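Local coordinates for MAGE domain-containing protein (Xenopus laevis, PDB 7DG2) that is the MAGE-domain subunit, probably Nse3, that assembles with Nse1 and Nse4 in the Smc5/6 complex, which probably acts on DNA, at residues 15-20 against 56-61; 101-106 against 184-189; 120-125 against 141-146. All blocks are in the same frame, centred on the assembly; numbering follows the deposited sequence.

Interaction 1: residues 15-20 against 56-61; sequences EVVQYL and ITLQQV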
ATOM      1  N   GLU B  15       4.696   5.203 -19.347  1.00 13.67           N
ATOM      2  CA  GLU B  15       4.617   3.759 -19.149  1.00 12.92           C
ATOM      3  C   GLU B  15       5.735   3.262 -18.241  1.00 13.36           C
ATOM      4  O   GLU B  15       5.529   2.360 -17.421  1.00 15.03           O
ATOM      5  CB  GLU B  15       4.652   3.049 -20.508  1.00 17.06           C
ATOM      6  CG  GLU B  15       3.405   3.342 -21.321  1.00 21.10           C
ATOM      7  CD  GLU B  15       3.515   2.988 -22.801  1.00 29.31           C
ATOM      8  OE1 GLU B  15       4.582   2.536 -23.254  1.00 25.65           O
ATOM      9  OE2 GLU B  15       2.511   3.186 -23.520  1.00 36.09           O
ATOM     10  N   VAL B  16       6.941   3.811 -18.395  1.00 12.29           N
ATOM     11  CA  VAL B  16       8.039   3.393 -17.528  1.00 12.69           C
ATOM     12  C   VAL B  16       7.749   3.770 -16.078  1.00 12.73           C
ATOM     13  O   VAL B  16       8.046   3.005 -15.154  1.00 13.15           O
ATOM     14  CB  VAL B  16       9.369   4.000 -18.013  1.00 11.01           C
ATOM     15  CG1 VAL B  16      10.442   3.771 -16.973  1.00 10.65           C
ATOM     16  CG2 VAL B  16       9.768   3.358 -19.359  1.00 13.87           C
ATOM     17  N   VAL B  17       7.204   4.972 -15.851  1.00 13.38           N
ATOM     18  CA  VAL B  17       6.840   5.369 -14.490  1.00 11.43           C
ATOM     19  C   VAL B  17       5.818   4.395 -13.921  1.00 12.92           C
ATOM     20  O   VAL B  17       5.948   3.925 -12.788  1.00 11.92           O
ATOM     21  CB  VAL B  17       6.316   6.816 -14.460  1.00 13.87           C
ATOM     22  CG1 VAL B  17       5.780   7.176 -13.064  1.00 13.85           C
ATOM     23  CG2 VAL B  17       7.415   7.782 -14.884  1.00 12.20           C
ATOM     24  N   GLN B  18       4.792   4.068 -14.709  1.00 12.97           N
ATOM     25  CA  GLN B  18       3.790   3.112 -14.236  1.00 13.88           C
ATOM     26  C   GLN B  18       4.435   1.780 -13.888  1.00 13.85           C
ATOM     27  O   GLN B  18       4.109   1.169 -12.863  1.00 14.34           O
ATOM     28  CB  GLN B  18       2.717   2.883 -15.295  1.00 15.69           C
ATOM     29  CG  GLN B  18       1.815   4.045 -15.573  1.00 18.62           C
ATOM     30  CD  GLN B  18       0.760   3.663 -16.587  1.00 24.68           C
ATOM     31  OE1 GLN B  18       0.906   3.938 -17.783  1.00 28.70           O
ATOM     32  NE2 GLN B  18      -0.302   2.990 -16.121  1.00 22.77           N
ATOM     33  N   TYR B  19       5.335   1.309 -14.752  1.00 11.80           N
ATOM     34  CA  TYR B  19       5.994   0.030 -14.530  1.00 13.05           C
ATOM     35  C   TYR B  19       6.824   0.062 -13.256  1.00 11.64           C
ATOM     36  O   TYR B  19       6.796  -0.886 -12.464  1.00 13.05           O
ATOM     37  CB  TYR B  19       6.867  -0.277 -15.752  1.00 14.22           C
ATOM     38  CG  TYR B  19       7.610  -1.578 -15.738  1.00 14.35           C
ATOM     39  CD1 TYR B  19       6.999  -2.747 -16.166  1.00 13.36           C
ATOM     40  CD2 TYR B  19       8.942  -1.635 -15.359  1.00 15.57           C
ATOM     41  CE1 TYR B  19       7.695  -3.931 -16.201  1.00 16.17           C
ATOM     42  CE2 TYR B  19       9.635  -2.820 -15.379  1.00 14.43           C
ATOM     43  CZ  TYR B  19       9.009  -3.964 -15.796  1.00 16.60           C
ATOM     44  OH  TYR B  19       9.694  -5.161 -15.825  1.00 19.04           O
ATOM     45  N   LEU B  20       7.568   1.154 -13.033  1.00 12.65           N
ATOM     46  CA  LEU B  20       8.378   1.243 -11.817  1.00 12.32           C
ATOM     47  C   LEU B  20       7.512   1.180 -10.558  1.00 12.91           C
ATOM     48  O   LEU B  20       7.847   0.480  -9.590  1.00 14.96           O
ATOM     49  CB  LEU B  20       9.202   2.533 -11.851  1.00 11.03           C
ATOM     50  CG  LEU B  20      10.363   2.427 -12.845  1.00 13.24           C
ATOM     51  CD1 LEU B  20      10.947   3.802 -13.098  1.00 14.52           C
ATOM     52  CD2 LEU B  20      11.439   1.485 -12.296  1.00 16.74           C
ATOM     53  N   ILE B  56      13.042  11.590 -13.359  1.00 13.91           N
ATOM     54  CA  ILE B  56      12.713  12.968 -12.991  1.00 15.10           C
ATOM     55  C   ILE B  56      11.250  13.077 -12.584  1.00 13.96           C
ATOM     56  O   ILE B  56      10.916  13.778 -11.621  1.00 15.42           O
ATOM     57  CB  ILE B  56      13.066  13.930 -14.144  1.00 16.86           C
ATOM     58  CG1 ILE B  56      14.587  13.954 -14.355  1.00 18.34           C
ATOM     59  CG2 ILE B  56      12.533  15.338 -13.869  1.00 20.17           C
ATOM     60  CD1 ILE B  56      15.405  14.173 -13.065  1.00 25.80           C
ATOM     61  N   THR B  57      10.351  12.380 -13.295  1.00 13.59           N
ATOM     62  CA  THR B  57       8.938  12.395 -12.913  1.00 14.75           C
ATOM     63  C   THR B  57       8.744  11.835 -11.506  1.00 14.35           C
ATOM     64  O   THR B  57       7.987  12.394 -10.704  1.00 13.36           O
ATOM     65  CB  THR B  57       8.099  11.591 -13.916  1.00 16.67           C
ATOM     66  OG1 THR B  57       8.115  12.240 -15.188  1.00 18.32           O
ATOM     67  CG2 THR B  57       6.647  11.479 -13.435  1.00 15.86           C
ATOM     68  N   LEU B  58       9.415  10.726 -11.189  1.00 13.65           N
ATOM     69  CA  LEU B  58       9.254  10.136  -9.863  1.00 12.83           C
ATOM     70  C   LEU B  58       9.790  11.063  -8.772  1.00 14.60           C
ATOM     71  O   LEU B  58       9.186  11.181  -7.699  1.00 15.04           O
ATOM     72  CB  LEU B  58       9.943   8.771  -9.815  1.00 13.27           C
ATOM     73  CG  LEU B  58       9.165   7.662 -10.523  1.00 15.71           C
ATOM     74  CD1 LEU B  58      10.097   6.502 -10.816  1.00 18.78           C
ATOM     75  CD2 LEU B  58       8.016   7.219  -9.650  1.00 15.26           C
ATOM     76  N   GLN B  59      10.910  11.752  -9.043  1.00 13.82           N
ATOM     77  CA  GLN B  59      11.429  12.739  -8.091  1.00 15.71           C
ATOM     78  C   GLN B  59      10.454  13.886  -7.889  1.00 16.39           C
ATOM     79  O   GLN B  59      10.167  14.279  -6.753  1.00 19.01           O
ATOM     80  CB  GLN B  59      12.765  13.305  -8.577  1.00 16.68           C
ATOM     81  CG  GLN B  59      13.873  12.313  -8.594  1.00 17.16           C
ATOM     82  CD  GLN B  59      15.172  12.915  -9.115  1.00 24.53           C
ATOM     83  OE1 GLN B  59      15.258  14.120  -9.377  1.00 31.70           O
ATOM     84  NE2 GLN B  59      16.182  12.079  -9.268  1.00 21.23           N
ATOM     85  N   GLN B  60       9.974  14.468  -8.989  1.00 15.09           N
ATOM     86  CA  GLN B  60       9.219  15.716  -8.919  1.00 15.65           C
ATOM     87  C   GLN B  60       7.799  15.501  -8.424  1.00 18.30           C
ATOM     88  O   GLN B  60       7.268  16.328  -7.669  1.00 20.37           O
ATOM     89  CB  GLN B  60       9.202  16.387 -10.290  1.00 20.27           C
ATOM     90  CG  GLN B  60      10.574  16.876 -10.715  1.00 24.21           C
ATOM     91  CD  GLN B  60      10.553  17.683 -12.004  1.00 29.82           C
ATOM     92  OE1 GLN B  60       9.559  17.690 -12.732  1.00 33.41           O
ATOM     93  NE2 GLN B  60      11.658  18.367 -12.292  1.00 31.51           N
ATOM     94  N   VAL B  61       7.159  14.419  -8.854  1.00 14.24           N
ATOM     95  CA  VAL B  61       5.749  14.219  -8.510  1.00 14.15           C
ATOM     96  C   VAL B  61       5.593  13.469  -7.196  1.00 16.78           C
ATOM     97  O   VAL B  61       4.734  13.813  -6.379  1.00 16.20           O
ATOM     98  CB  VAL B  61       5.026  13.497  -9.660  1.00 16.94           C
ATOM     99  CG1 VAL B  61       3.565  13.271  -9.308  1.00 15.67           C
ATOM    100  CG2 VAL B  61       5.164  14.305 -10.957  1.00 15.39           C
TER

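Interaction 2: residues 101-106 against 184-189; sequences LLMVIL and MKVLEF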
ATOM      1  N   LEU B 101      10.360  -6.023  12.858  1.00 18.00           N
ATOM      2  CA  LEU B 101      11.137  -7.258  12.940  1.00 19.21           C
ATOM      3  C   LEU B 101      12.456  -7.119  12.192  1.00 19.05           C
ATOM      4  O   LEU B 101      13.520  -7.486  12.706  1.00 17.63           O
ATOM      5  CB  LEU B 101      10.329  -8.436  12.396  1.00 18.94           C
ATOM      6  CG  LEU B 101      11.115  -9.739  12.259  1.00 22.28           C
ATOM      7  CD1 LEU B 101      11.651 -10.187  13.606  1.00 23.21           C
ATOM      8  CD2 LEU B 101      10.250 -10.832  11.645  1.00 22.71           C
ATOM      9  N   LEU B 102      12.411  -6.570  10.977  1.00 18.37           N
ATOM     10  CA  LEU B 102      13.639  -6.419  10.207  1.00 17.88           C
ATOM     11  C   LEU B 102      14.643  -5.549  10.942  1.00 19.08           C
ATOM     12  O   LEU B 102      15.846  -5.849  10.958  1.00 17.50           O
ATOM     13  CB  LEU B 102      13.332  -5.831   8.829  1.00 17.86           C
ATOM     14  CG  LEU B 102      14.575  -5.437   8.021  1.00 19.05           C
ATOM     15  CD1 LEU B 102      15.376  -6.672   7.634  1.00 17.20           C
ATOM     16  CD2 LEU B 102      14.132  -4.672   6.790  1.00 19.34           C
ATOM     17  N   MET B 103      14.176  -4.466  11.569  1.00 16.68           N
ATOM     18  CA  MET B 103      15.110  -3.567  12.238  1.00 18.32           C
ATOM     19  C   MET B 103      15.820  -4.265  13.394  1.00 18.60           C
ATOM     20  O   MET B 103      17.007  -4.024  13.651  1.00 20.24           O
ATOM     21  CB  MET B 103      14.370  -2.328  12.738  1.00 16.12           C
ATOM     22  CG  MET B 103      15.224  -1.405  13.600  1.00 20.21           C
ATOM     23  SD  MET B 103      16.593  -0.655  12.695  1.00 21.79           S
ATOM     24  CE  MET B 103      15.926   0.995  12.386  1.00 19.67           C
ATOM     25  N   VAL B 104      15.106  -5.134  14.101  1.00 17.29           N
ATOM     26  CA  VAL B 104      15.718  -5.888  15.192  1.00 18.93           C
ATOM     27  C   VAL B 104      16.812  -6.802  14.651  1.00 19.48           C
ATOM     28  O   VAL B 104      17.894  -6.923  15.244  1.00 18.99           O
ATOM     29  CB  VAL B 104      14.631  -6.673  15.946  1.00 20.34           C
ATOM     30  CG1 VAL B 104      15.254  -7.677  16.898  1.00 21.50           C
ATOM     31  CG2 VAL B 104      13.723  -5.716  16.690  1.00 22.64           C
ATOM     32  N   ILE B 105      16.559  -7.435  13.503  1.00 18.32           N
ATOM     33  CA  ILE B 105      17.552  -8.314  12.886  1.00 18.95           C
ATOM     34  C   ILE B 105      18.742  -7.505  12.368  1.00 20.47           C
ATOM     35  O   ILE B 105      19.907  -7.870  12.584  1.00 18.78           O
ATOM     36  CB  ILE B 105      16.899  -9.147  11.764  1.00 18.12           C
ATOM     37  CG1 ILE B 105      15.843 -10.087  12.346  1.00 19.92           C
ATOM     38  CG2 ILE B 105      17.948  -9.931  10.986  1.00 21.50           C
ATOM     39  CD1 ILE B 105      15.010 -10.786  11.265  1.00 20.13           C
ATOM     40  N   LEU B 106      18.473  -6.398  11.668  1.00 17.25           N
ATOM     41  CA  LEU B 106      19.573  -5.550  11.208  1.00 17.54           C
ATOM     42  C   LEU B 106      20.413  -5.065  12.382  1.00 17.96           C
ATOM     43  O   LEU B 106      21.634  -4.909  12.262  1.00 18.60           O
ATOM     44  CB  LEU B 106      19.035  -4.343  10.430  1.00 15.84           C
ATOM     45  CG  LEU B 106      18.352  -4.621   9.080  1.00 16.76           C
ATOM     46  CD1 LEU B 106      17.747  -3.330   8.530  1.00 15.55           C
ATOM     47  CD2 LEU B 106      19.341  -5.188   8.079  1.00 17.04           C
ATOM     48  N   MET B 184      24.599   4.255  11.039  1.00 19.80           N
ATOM     49  CA  MET B 184      24.411   5.240  12.103  1.00 17.82           C
ATOM     50  C   MET B 184      22.947   5.337  12.505  1.00 17.20           C
ATOM     51  O   MET B 184      22.631   5.451  13.694  1.00 15.91           O
ATOM     52  CB  MET B 184      24.950   6.607  11.671  1.00 18.41           C
ATOM     53  CG  MET B 184      24.946   7.651  12.779  1.00 21.17           C
ATOM     54  SD  MET B 184      25.992   7.161  14.170  1.00 24.75           S
ATOM     55  CE  MET B 184      27.625   7.522  13.509  1.00 28.71           C
ATOM     56  N   LYS B 185      22.032   5.280  11.530  1.00 17.83           N
ATOM     57  CA  LYS B 185      20.613   5.282  11.872  1.00 17.79           C
ATOM     58  C   LYS B 185      20.239   4.067  12.716  1.00 14.95           C
ATOM     59  O   LYS B 185      19.477   4.190  13.678  1.00 17.19           O
ATOM     60  CB  LYS B 185      19.762   5.323  10.596  1.00 19.42           C
ATOM     61  CG  LYS B 185      19.794   6.642   9.846  1.00 24.83           C
ATOM     62  CD  LYS B 185      19.029   7.727  10.586  1.00 29.56           C
ATOM     63  CE  LYS B 185      18.801   8.943   9.679  1.00 38.35           C
ATOM     64  NZ  LYS B 185      18.272  10.123  10.419  1.00 37.25           N
ATOM     65  N   VAL B 186      20.758   2.882  12.370  1.00 16.41           N
ATOM     66  CA  VAL B 186      20.437   1.695  13.159  1.00 16.78           C
ATOM     67  C   VAL B 186      21.041   1.811  14.561  1.00 16.44           C
ATOM     68  O   VAL B 186      20.409   1.444  15.561  1.00 17.15           O
ATOM     69  CB  VAL B 186      20.904   0.425  12.428  1.00 15.65           C
ATOM     70  CG1 VAL B 186      20.760  -0.791  13.338  1.00 16.25           C
ATOM     71  CG2 VAL B 186      20.079   0.222  11.144  1.00 16.92           C
ATOM     72  N   LEU B 187      22.260   2.350  14.654  1.00 17.03           N
ATOM     73  CA  LEU B 187      22.866   2.594  15.958  1.00 17.50           C
ATOM     74  C   LEU B 187      22.021   3.554  16.784  1.00 16.67           C
ATOM     75  O   LEU B 187      21.893   3.397  18.006  1.00 18.77           O
ATOM     76  CB  LEU B 187      24.281   3.143  15.783  1.00 19.73           C
ATOM     77  CG  LEU B 187      25.003   3.476  17.096  1.00 21.09           C
ATOM     78  CD1 LEU B 187      25.057   2.235  17.992  1.00 21.02           C
ATOM     79  CD2 LEU B 187      26.412   3.984  16.799  1.00 22.09           C
ATOM     80  N   GLU B 188      21.437   4.560  16.129  1.00 19.34           N
ATOM     81  CA  GLU B 188      20.576   5.499  16.835  1.00 19.35           C
ATOM     82  C   GLU B 188      19.310   4.821  17.340  1.00 17.25           C
ATOM     83  O   GLU B 188      18.830   5.133  18.433  1.00 18.08           O
ATOM     84  CB  GLU B 188      20.244   6.683  15.924  1.00 19.14           C
ATOM     85  CG  GLU B 188      21.429   7.609  15.743  1.00 18.20           C
ATOM     86  CD  GLU B 188      21.226   8.689  14.691  1.00 26.14           C
ATOM     87  OE1 GLU B 188      20.146   8.760  14.067  1.00 25.13           O
ATOM     88  OE2 GLU B 188      22.175   9.476  14.496  1.00 26.19           O
ATOM     89  N   PHE B 189      18.759   3.887  16.560  1.00 16.98           N
ATOM     90  CA  PHE B 189      17.614   3.112  17.011  1.00 17.50           C
ATOM     91  C   PHE B 189      17.979   2.238  18.203  1.00 17.64           C
ATOM     92  O   PHE B 189      17.276   2.229  19.218  1.00 20.13           O
ATOM     93  CB  PHE B 189      17.091   2.253  15.855  1.00 18.76           C
ATOM     94  CG  PHE B 189      16.056   1.252  16.267  1.00 18.28           C
ATOM     95  CD1 PHE B 189      14.715   1.606  16.314  1.00 20.48           C
ATOM     96  CD2 PHE B 189      16.420  -0.047  16.603  1.00 20.87           C
ATOM     97  CE1 PHE B 189      13.754   0.680  16.693  1.00 20.74           C
ATOM     98  CE2 PHE B 189      15.469  -0.970  16.989  1.00 19.11           C
ATOM     99  CZ  PHE B 189      14.133  -0.606  17.032  1.00 21.06           C
TER

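Interaction 3: residues 120-125 against 141-146; sequences AIWEML and DVKKLV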
ATOM      1  N   ALA B 120      22.191 -17.416  15.992  1.00 31.25           N
ATOM      2  CA  ALA B 120      22.136 -16.268  16.888  1.00 32.11           C
ATOM      3  C   ALA B 120      20.876 -15.443  16.666  1.00 30.07           C
ATOM      4  O   ALA B 120      20.317 -14.899  17.620  1.00 28.20           O
ATOM      5  CB  ALA B 120      23.380 -15.400  16.706  1.00 30.02           C
ATOM      6  N   ILE B 121      20.414 -15.345  15.420  1.00 28.02           N
ATOM      7  CA  ILE B 121      19.214 -14.566  15.140  1.00 30.55           C
ATOM      8  C   ILE B 121      17.980 -15.243  15.733  1.00 27.47           C
ATOM      9  O   ILE B 121      17.152 -14.595  16.383  1.00 25.18           O
ATOM     10  CB  ILE B 121      19.085 -14.322  13.624  1.00 27.55           C
ATOM     11  CG1 ILE B 121      20.103 -13.258  13.209  1.00 31.45           C
ATOM     12  CG2 ILE B 121      17.653 -13.946  13.248  1.00 28.21           C
ATOM     13  CD1 ILE B 121      20.008 -12.821  11.784  1.00 37.78           C
ATOM     14  N   TRP B 122      17.833 -16.558  15.536  1.00 26.12           N
ATOM     15  CA  TRP B 122      16.663 -17.211  16.118  1.00 26.18           C
ATOM     16  C   TRP B 122      16.735 -17.255  17.638  1.00 25.24           C
ATOM     17  O   TRP B 122      15.700 -17.197  18.306  1.00 27.76           O
ATOM     18  CB  TRP B 122      16.487 -18.617  15.543  1.00 28.39           C
ATOM     19  CG  TRP B 122      16.186 -18.585  14.093  1.00 27.06           C
ATOM     20  CD1 TRP B 122      16.937 -19.128  13.090  1.00 28.27           C
ATOM     21  CD2 TRP B 122      15.074 -17.936  13.458  1.00 25.85           C
ATOM     22  NE1 TRP B 122      16.352 -18.875  11.873  1.00 28.51           N
ATOM     23  CE2 TRP B 122      15.208 -18.145  12.070  1.00 27.47           C
ATOM     24  CE3 TRP B 122      13.973 -17.209  13.928  1.00 28.17           C
ATOM     25  CZ2 TRP B 122      14.282 -17.660  11.145  1.00 26.83           C
ATOM     26  CZ3 TRP B 122      13.052 -16.720  13.002  1.00 26.62           C
ATOM     27  CH2 TRP B 122      13.218 -16.946  11.628  1.00 25.95           C
ATOM     28  N   GLU B 123      17.940 -17.335  18.201  1.00 30.00           N
ATOM     29  CA  GLU B 123      18.083 -17.311  19.652  1.00 32.57           C
ATOM     30  C   GLU B 123      17.568 -15.993  20.224  1.00 33.77           C
ATOM     31  O   GLU B 123      16.791 -15.976  21.188  1.00 33.20           O
ATOM     32  CB  GLU B 123      19.550 -17.544  20.009  1.00 34.48           C
ATOM     33  CG  GLU B 123      19.920 -17.348  21.460  1.00 38.56           C
ATOM     34  CD  GLU B 123      21.385 -17.670  21.710  1.00 46.93           C
ATOM     35  OE1 GLU B 123      21.668 -18.525  22.577  1.00 53.79           O
ATOM     36  OE2 GLU B 123      22.252 -17.086  21.020  1.00 46.65           O
ATOM     37  N   MET B 124      17.975 -14.875  19.617  1.00 29.39           N
ATOM     38  CA  MET B 124      17.451 -13.570  20.007  1.00 27.24           C
ATOM     39  C   MET B 124      15.937 -13.505  19.824  1.00 29.79           C
ATOM     40  O   MET B 124      15.207 -13.121  20.742  1.00 27.75           O
ATOM     41  CB  MET B 124      18.135 -12.463  19.192  1.00 29.93           C
ATOM     42  CG  MET B 124      17.572 -11.056  19.441  1.00 28.79           C
ATOM     43  SD  MET B 124      18.393  -9.755  18.475  1.00 29.01           S
ATOM     44  CE  MET B 124      17.858 -10.206  16.824  1.00 27.16           C
ATOM     45  N   LEU B 125      15.448 -13.880  18.640  1.00 26.03           N
ATOM     46  CA  LEU B 125      14.023 -13.729  18.358  1.00 26.99           C
ATOM     47  C   LEU B 125      13.161 -14.600  19.267  1.00 28.34           C
ATOM     48  O   LEU B 125      11.995 -14.269  19.514  1.00 28.05           O
ATOM     49  CB  LEU B 125      13.735 -14.041  16.894  1.00 27.19           C
ATOM     50  CG  LEU B 125      14.334 -13.053  15.893  1.00 28.08           C
ATOM     51  CD1 LEU B 125      13.814 -13.323  14.501  1.00 25.25           C
ATOM     52  CD2 LEU B 125      14.031 -11.612  16.313  1.00 27.63           C
ATOM     53  N   ASP B 141       4.418 -17.426   8.828  1.00 30.62           N
ATOM     54  CA  ASP B 141       5.616 -18.238   8.633  1.00 30.16           C
ATOM     55  C   ASP B 141       6.834 -17.321   8.724  1.00 28.99           C
ATOM     56  O   ASP B 141       7.242 -16.718   7.731  1.00 26.26           O
ATOM     57  CB  ASP B 141       5.540 -18.961   7.289  1.00 32.64           C
ATOM     58  CG  ASP B 141       6.728 -19.877   7.033  1.00 34.09           C
ATOM     59  OD1 ASP B 141       7.744 -19.794   7.758  1.00 29.78           O
ATOM     60  OD2 ASP B 141       6.643 -20.690   6.084  1.00 34.02           O
ATOM     61  N   VAL B 142       7.447 -17.254   9.909  1.00 27.22           N
ATOM     62  CA  VAL B 142       8.544 -16.311  10.131  1.00 27.55           C
ATOM     63  C   VAL B 142       9.838 -16.808   9.504  1.00 26.94           C
ATOM     64  O   VAL B 142      10.695 -16.001   9.111  1.00 23.60           O
ATOM     65  CB  VAL B 142       8.726 -16.042  11.636  1.00 27.60           C
ATOM     66  CG1 VAL B 142       9.727 -14.916  11.845  1.00 24.67           C
ATOM     67  CG2 VAL B 142       7.396 -15.701  12.284  1.00 30.29           C
ATOM     68  N   LYS B 143      10.017 -18.128   9.415  1.00 25.22           N
ATOM     69  CA  LYS B 143      11.148 -18.682   8.684  1.00 28.11           C
ATOM     70  C   LYS B 143      11.148 -18.196   7.241  1.00 26.92           C
ATOM     71  O   LYS B 143      12.188 -17.790   6.709  1.00 25.52           O
ATOM     72  CB  LYS B 143      11.106 -20.214   8.733  1.00 26.85           C
ATOM     73  CG  LYS B 143      12.163 -20.884   7.874  1.00 30.67           C
ATOM     74  CD  LYS B 143      13.540 -20.845   8.518  1.00 33.30           C
ATOM     75  CE  LYS B 143      14.480 -21.820   7.823  1.00 36.73           C
ATOM     76  NZ  LYS B 143      15.816 -21.875   8.464  1.00 36.19           N
ATOM     77  N   LYS B 144       9.984 -18.233   6.591  1.00 23.58           N
ATOM     78  CA  LYS B 144       9.902 -17.772   5.209  1.00 27.80           C
ATOM     79  C   LYS B 144      10.045 -16.256   5.118  1.00 23.35           C
ATOM     80  O   LYS B 144      10.675 -15.743   4.186  1.00 25.27           O
ATOM     81  CB  LYS B 144       8.587 -18.224   4.582  1.00 30.45           C
ATOM     82  CG  LYS B 144       8.524 -18.006   3.080  1.00 37.78           C
ATOM     83  CD  LYS B 144       7.468 -18.887   2.430  1.00 40.13           C
ATOM     84  CE  LYS B 144       6.098 -18.604   2.998  1.00 47.38           C
ATOM     85  NZ  LYS B 144       5.740 -17.164   2.863  1.00 47.12           N
ATOM     86  N   LEU B 145       9.454 -15.522   6.064  1.00 24.76           N
ATOM     87  CA  LEU B 145       9.583 -14.065   6.053  1.00 23.63           C
ATOM     88  C   LEU B 145      11.043 -13.646   6.135  1.00 22.40           C
ATOM     89  O   LEU B 145      11.498 -12.787   5.366  1.00 21.82           O
ATOM     90  CB  LEU B 145       8.785 -13.457   7.210  1.00 21.55           C
ATOM     91  CG  LEU B 145       8.930 -11.943   7.400  1.00 20.59           C
ATOM     92  CD1 LEU B 145       8.446 -11.221   6.153  1.00 24.74           C
ATOM     93  CD2 LEU B 145       8.158 -11.475   8.632  1.00 22.48           C
ATOM     94  N   VAL B 146      11.801 -14.257   7.052  1.00 20.75           N
ATOM     95  CA  VAL B 146      13.171 -13.818   7.312  1.00 19.78           C
ATOM     96  C   VAL B 146      14.155 -14.363   6.280  1.00 23.79           C
ATOM     97  O   VAL B 146      15.039 -13.634   5.814  1.00 21.89           O
ATOM     98  CB  VAL B 146      13.582 -14.197   8.747  1.00 21.74           C
ATOM     99  CG1 VAL B 146      15.048 -13.890   8.967  1.00 21.48           C
ATOM    100  CG2 VAL B 146      12.714 -13.442   9.767  1.00 23.18           C
TER

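Interaction 1: residues 15-20 against 56-61
Leu58 of helix 47-62 meets both Val17 and Leu20 of helix 6-23, and its side chain is the one to trace. Its CB points toward the other helix; CG lies anti to the carbonyl carbon (chi1 -76°), and from there the second torsion turns the two methyls to different partners. CD1 goes to Leu20: it lies 3.6 Å from Leu20 CD1 and also reaches Leu20 CB at 4.2 Å. CD2 takes the other direction, 4.1 Å from Val17 CG1, where the two side chains run past one another in opposite senses. One turn of helix 6-23 thus grips a single leucine from two positions. The second branch of Val17, CG2, serves Thr57 instead, 4.0 Å from Thr57 CB, with the two side chains crossing nearly at right angles. The threonine turns its carbon side to the valine while OG1 hydrogen-bonds back to Arg53 O in its own helix. No hydrogen bond joins the segments, whose axes cross at -69°. This is first-helix to third-helix packing in what is, by its order of helices and strands, the first winged-helix unit of the MAGE domain, with Leu58 continuing onto Phe64 of strand 64-70 and Leu20 onto Ile30 of strand 30-31.

Interaction 2: residues 101-106 against 184-189
Leu106 O takes a hydrogen bond from Trp173 NE1, and Val186 CG1 of the crossing helix comes to 4.3 Å from that same Leu106 O. The crossing joins helix 94-111, the first helix of the probable second winged-helix unit, to helix 183-193, which follows that unit's strands; the segment axes lie 10.4 Å apart at -103°. At its heart is a Met-aromatic contact. Met103 leaves its helix with CG anti to the backbone N (chi1 173°), then bends at chi2 and chi3, and the bent chain drapes over one face of the Phe189 ring. CG does the closest work: it stands 3.5 Å from the ring centroid, a CH-pi contact, and 3.4 Å from Phe189 CE2. The sulfur follows over the same ring, SD being 4.3 Å from the centroid and 27° off the normal. Tyr61 of the Nse4 chain meets the Phe189 ring edge-to-face and packs on Met103 too, tying this crossing to the subunit interface. With an alanine at Phe189, Met103 CG and SD would probably lose the ring face they lie over, and Tyr61 of Nse4 its edge-to-face partner. At the end of the methionine, CE settles 3.9 Å from Phe189 CB, while SD also touches Val186 CG2.

Interaction 3: residues 120-125 against 141-146
The indole of Trp122 reaches the start of helix 142-152 with its six-membered ring leading. Val142 O lies at the ring's edge, in its plane, 3.7 Å from Trp122 CH2; Lys143 CA and Val146 CB come up obliquely. The valines complete the apolar side, Val142 CG1 sitting 4.0 Å from Trp122 CZ3 and Val146 CB 4.0 Å from Trp122 CH2. Lys143 crosses the indole at about a right angle: its chain bends at chi2 (77°), bringing CD to 4.2 Å from Trp122 CZ2. Just ahead of these residues Asp141 is the N-cap, OD1 accepting from Lys144 N at 3.0 Å from above the carboxylate plane, which caps the first turn, the one that receives the indole. The contact spans the second and third helices of the likely second winged-helix unit, and Pro132 in the loop between them also touches the tryptophan. Both polar ends converge on Glu118: Trp122 NE1 hydrogen-bonds to its OE2, and Lys143 NZ forms a salt bridge to the same oxygen. The six-membered end is therefore seated against one carbonyl oxygen and several carbons, while the pyrrole N-H is held by Glu118, whose carboxylate the nearby ammonium and N-H are likely to keep ionised.

How the interactions relate
Along the chain interaction 1 comes first and is complete before helix 94-111 begins; the segments of interaction 3 then fall between the two of interaction 2. Interaction 1 belongs to the N-terminal winged-helix half, on the opposite side of the chain's centre, its centre about 30 Å from that of interaction 2 and about 35 Å from that of interaction 3. Interactions 2 and 3 lie about 16 Å apart between centres and share one core: Ile105 of helix 94-111 packs on Ile121 and Val146, and Val104 on Met124. Helix 94-111 thus carries helix 183-193 and also touches both helices of interaction 3. The partners divide likewise, Nse1 lying against interaction 1, Nse4 chiefly against interaction 2, reaching interaction 3 at Met124.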